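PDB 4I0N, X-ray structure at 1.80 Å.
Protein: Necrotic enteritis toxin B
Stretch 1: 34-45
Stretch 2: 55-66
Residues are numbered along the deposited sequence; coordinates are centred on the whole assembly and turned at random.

Stretch 1 (34-45) HKGWKATLSGTF
Stretch 2 55-66: TALLNLEGFIPS

Residues 37-45 and 55-65 form neighbouring antiparallel strands, with an angle of 178° between their N-to-C directions. The backbones are extended, with phi mostly -90 to -135° and psi 110 to 147°. Gly-62 departs from this at -166/-167°. Before the first strand, a type I' turn runs from His-34 to Trp-37. Lys-35 (56/29°) and Gly-36 (91/-7°) take its positive phi values, and Gly-36 has no CB to jam against the preceding carbonyl. Backbone bonds close the turn: His-34 N to Trp-37 O, 2.9 Å, and Trp-37 N to His-34 O, 3.0 Å.

The register pairs Lys-38 with Phe-63, Thr-40 with Glu-61, Ser-42 with Asn-59, and Thr-44 with Leu-57. Each pair is hydrogen-bonded in both directions, with CA atoms 5.0-5.1 Å apart. Lys-38 N donates to Phe-63 O at 2.9 Å, and Phe-63 N to Lys-38 O at 3.0 Å. Thr-40 N reaches Glu-61 O at 2.7 Å; Asn-59 N reaches Ser-42 O at 2.7 Å; Thr-44 N reaches Leu-57 O at 2.8 Å. The non-hydrogen-bonded pairs lie closer, with CA atoms 4.4 Å apart at Ala-39 and Gly-62, and 4.2 Å at Phe-45 and Ala-56, beyond the last hydrogen-bonded pair. A CB on Gly-62 would clash with Lys-38 O, 2.3 Å away. CA-H...O contacts supplement the ladder, such as Leu-58 CA to Ser-42 O at 3.2 Å.

One sheet face carries Ala-39, Leu-41, Phe-45, Ala-56, Leu-58 and Leu-60. These apolar side chains are buried. Leu-41 (t, p) places CD1 4.2 Å from both Leu-58 CB and Leu-60 CB. Phe-45 (m) brings CD1 to 3.9 Å from Ala-56 CB, whose small methyl fits the close pairing. Gly-43 leaves room for Leu-58 (m, t): an ideal CB would lie a tight 3.3 Å from Leu-58 CD2.

The face with Lys-38, Thr-40, Ser-42, Thr-44, Asn-59 and Glu-61 is more polar, and also carries Leu-57 and Phe-63. Water 1 links Ser-42 OG (m) at 2.7 Å to Glu-61 OE1 at 2.7 Å. Water 2 lies 3.2 Å from Thr-44 OG1 and donates to Leu-57 O at 3.0 Å. Lys-38 (m, t, t, p) curls back so that NZ donates to Gly-36 O at 3.0 Å, and NZ lies 3.9 Å from Phe-63 CD2.

At the turn end, Trp-37 (m, chi2 49°) is buried. Over one face of its indole, Pro-65 CD sits 3.5 Å from the five-membered ring centroid and Ile-64 CG2 3.7 Å from the six-membered one. Both are CH-pi contacts. In all, 892 Å² is buried between the stretches.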

# COMPACT_ATOMS: atom_id res chain seq x y z
N HIS A 34 -3.35 -7.96 12.44
CA HIS A 34 -2.51 -9.00 12.97
C HIS A 34 -1.10 -8.44 13.10
O HIS A 34 -0.56 -7.94 12.13
CB HIS A 34 -2.51 -10.20 11.99
CG HIS A 34 -1.69 -11.35 12.47
ND1 HIS A 34 -2.06 -12.10 13.57
CD2 HIS A 34 -0.52 -11.87 12.03
CE1 HIS A 34 -1.16 -13.05 13.76
NE2 HIS A 34 -0.21 -12.93 12.85
N LYS A 35 -0.54 -8.47 14.31
CA LYS A 35 0.84 -8.01 14.55
C LYS A 35 1.09 -6.56 14.11
O LYS A 35 2.22 -6.17 13.76
CB LYS A 35 1.86 -8.97 13.90
CG LYS A 35 1.88 -10.33 14.58
CD LYS A 35 3.22 -11.05 14.43
CE LYS A 35 3.33 -11.73 13.07
N GLY A 36 0.04 -5.74 14.16
CA GLY A 36 0.16 -4.33 13.84
C GLY A 36 -0.10 -4.01 12.38
O GLY A 36 -0.14 -2.84 12.01
N TRP A 37 -0.26 -5.06 11.56
CA TRP A 37 -0.62 -4.90 10.16
C TRP A 37 -2.14 -4.85 10.11
O TRP A 37 -2.79 -5.71 10.68
CB TRP A 37 -0.13 -6.10 9.34
CG TRP A 37 1.36 -6.28 9.35
CD1 TRP A 37 2.20 -6.28 10.44
CD2 TRP A 37 2.19 -6.51 8.20
NE1 TRP A 37 3.50 -6.49 10.04
CE2 TRP A 37 3.52 -6.64 8.67
CE3 TRP A 37 1.93 -6.63 6.83
CZ2 TRP A 37 4.60 -6.88 7.81
CZ3 TRP A 37 3.00 -6.89 5.97
CH2 TRP A 37 4.32 -7.00 6.47
N LYS A 38 -2.68 -3.85 9.42
CA LYS A 38 -4.13 -3.58 9.47
C LYS A 38 -4.73 -3.44 8.08
O LYS A 38 -4.13 -2.84 7.21
CB LYS A 38 -4.37 -2.27 10.23
CG LYS A 38 -3.81 -2.26 11.62
CD LYS A 38 -4.04 -0.90 12.30
CE LYS A 38 -3.34 -0.85 13.67
NZ LYS A 38 -1.85 -0.94 13.49
N ALA A 39 -5.93 -3.99 7.89
CA ALA A 39 -6.67 -3.80 6.64
C ALA A 39 -8.11 -3.50 6.97
O ALA A 39 -8.79 -4.32 7.64
CB ALA A 39 -6.60 -5.02 5.78
N THR A 40 -8.58 -2.34 6.49
CA THR A 40 -10.00 -2.00 6.56
C THR A 40 -10.50 -1.91 5.14
O THR A 40 -9.97 -1.13 4.34
CB THR A 40 -10.21 -0.65 7.27
OG1 THR A 40 -9.82 -0.77 8.65
CG2 THR A 40 -11.70 -0.22 7.21
N LEU A 41 -11.52 -2.70 4.82
CA LEU A 41 -12.10 -2.71 3.47
C LEU A 41 -13.53 -2.20 3.58
O LEU A 41 -14.37 -2.80 4.28
CB LEU A 41 -12.07 -4.12 2.85
CG LEU A 41 -12.45 -4.18 1.37
CD1 LEU A 41 -11.43 -3.42 0.50
CD2 LEU A 41 -12.53 -5.62 0.92
N SER A 42 -13.80 -1.07 2.92
CA SER A 42 -15.12 -0.44 2.97
C SER A 42 -15.70 -0.47 1.58
O SER A 42 -14.98 -0.36 0.59
CB SER A 42 -15.05 1.01 3.45
OG SER A 42 -14.41 1.05 4.71
N GLY A 43 -17.02 -0.61 1.51
CA GLY A 43 -17.69 -0.77 0.22
C GLY A 43 -18.89 0.13 0.07
O GLY A 43 -19.61 0.39 1.05
N THR A 44 -19.09 0.61 -1.15
CA THR A 44 -20.36 1.22 -1.53
C THR A 44 -20.93 0.38 -2.67
O THR A 44 -20.38 0.39 -3.78
CB THR A 44 -20.16 2.66 -2.00
OG1 THR A 44 -19.42 3.37 -1.00
CG2 THR A 44 -21.52 3.32 -2.22
N PHE A 45 -22.00 -0.35 -2.40
CA PHE A 45 -22.68 -1.17 -3.41
C PHE A 45 -23.73 -0.32 -4.07
O PHE A 45 -24.46 0.41 -3.37
CB PHE A 45 -23.40 -2.36 -2.75
CG PHE A 45 -22.48 -3.38 -2.10
CD1 PHE A 45 -22.08 -4.53 -2.79
CD2 PHE A 45 -22.05 -3.20 -0.78
CE1 PHE A 45 -21.25 -5.47 -2.18
CE2 PHE A 45 -21.21 -4.15 -0.16
CZ PHE A 45 -20.82 -5.28 -0.86
N THR A 55 -22.30 -2.88 -9.44
CA THR A 55 -20.98 -2.33 -9.13
C THR A 55 -20.81 -2.08 -7.64
O THR A 55 -21.74 -1.68 -6.95
CB THR A 55 -20.76 -0.99 -9.89
OG1 THR A 55 -20.94 -1.21 -11.29
CG2 THR A 55 -19.35 -0.41 -9.60
N ALA A 56 -19.61 -2.33 -7.13
CA ALA A 56 -19.27 -1.89 -5.79
C ALA A 56 -17.98 -1.09 -5.88
O ALA A 56 -17.04 -1.53 -6.52
CB ALA A 56 -19.07 -3.08 -4.88
N LEU A 57 -17.94 0.08 -5.25
CA LEU A 57 -16.70 0.83 -5.11
C LEU A 57 -16.11 0.38 -3.77
O LEU A 57 -16.81 0.40 -2.75
CB LEU A 57 -16.97 2.34 -5.08
CG LEU A 57 -17.51 3.01 -6.34
CD1 LEU A 57 -17.51 4.51 -6.16
CD2 LEU A 57 -16.68 2.66 -7.57
N LEU A 58 -14.85 -0.04 -3.77
CA LEU A 58 -14.21 -0.51 -2.55
C LEU A 58 -13.07 0.42 -2.16
O LEU A 58 -12.35 0.94 -3.01
CB LEU A 58 -13.67 -1.95 -2.75
CG LEU A 58 -14.70 -3.03 -3.13
CD1 LEU A 58 -14.04 -4.39 -3.16
CD2 LEU A 58 -15.86 -3.04 -2.16
N ASN A 59 -12.89 0.64 -0.86
CA ASN A 59 -11.81 1.48 -0.38
C ASN A 59 -10.99 0.66 0.61
O ASN A 59 -11.54 0.17 1.58
CB ASN A 59 -12.40 2.70 0.33
CG ASN A 59 -11.33 3.67 0.85
OD1 ASN A 59 -10.55 4.22 0.09
ND2 ASN A 59 -11.33 3.91 2.15
N LEU A 60 -9.70 0.51 0.34
CA LEU A 60 -8.81 -0.19 1.26
C LEU A 60 -7.99 0.83 2.05
O LEU A 60 -7.33 1.70 1.44
CB LEU A 60 -7.86 -1.14 0.49
CG LEU A 60 -6.70 -1.69 1.33
CD1 LEU A 60 -7.22 -2.60 2.45
CD2 LEU A 60 -5.68 -2.45 0.44
N GLU A 61 -8.04 0.76 3.38
CA GLU A 61 -7.15 1.56 4.21
C GLU A 61 -6.43 0.64 5.14
O GLU A 61 -7.02 -0.33 5.65
CB GLU A 61 -7.94 2.53 5.09
CG GLU A 61 -8.79 3.48 4.37
CD GLU A 61 -9.73 4.15 5.34
OE1 GLU A 61 -10.87 3.67 5.47
OE2 GLU A 61 -9.28 5.10 6.01
N GLY A 62 -5.18 0.94 5.41
CA GLY A 62 -4.46 0.02 6.27
C GLY A 62 -3.17 0.57 6.81
O GLY A 62 -2.91 1.77 6.76
N PHE A 63 -2.39 -0.34 7.36
CA PHE A 63 -1.12 0.03 7.92
C PHE A 63 -0.18 -1.16 7.87
O PHE A 63 -0.56 -2.28 8.21
CB PHE A 63 -1.27 0.50 9.36
CG PHE A 63 0.01 1.04 9.93
CD1 PHE A 63 0.48 2.31 9.54
CD2 PHE A 63 0.76 0.28 10.81
CE1 PHE A 63 1.68 2.80 10.06
CE2 PHE A 63 1.96 0.78 11.35
CZ PHE A 63 2.42 2.04 10.97
N ILE A 64 1.06 -0.88 7.46
CA ILE A 64 2.13 -1.86 7.48
C ILE A 64 3.29 -1.26 8.31
O ILE A 64 3.88 -0.25 7.89
CB ILE A 64 2.64 -2.25 6.06
CG1 ILE A 64 1.51 -2.76 5.16
CG2 ILE A 64 3.76 -3.29 6.17
CD1 ILE A 64 1.83 -2.77 3.63
N PRO A 65 3.60 -1.86 9.47
CA PRO A 65 4.71 -1.32 10.29
C PRO A 65 6.05 -1.39 9.55
O PRO A 65 6.24 -2.28 8.71
CB PRO A 65 4.77 -2.24 11.52
CG PRO A 65 3.63 -3.18 11.40
CD PRO A 65 3.01 -3.09 10.05
N SER A 66 6.94 -0.43 9.81
CA SER A 66 8.22 -0.42 9.10
C SER A 66 9.12 -1.54 9.61
O SER A 66 9.96 -2.07 8.87
CB SER A 66 8.93 0.93 9.27
OG SER A 66 9.26 1.19 10.63
O HOH W 1 -11.83 1.58 4.08
O HOH W 2 -16.44 2.40 -0.56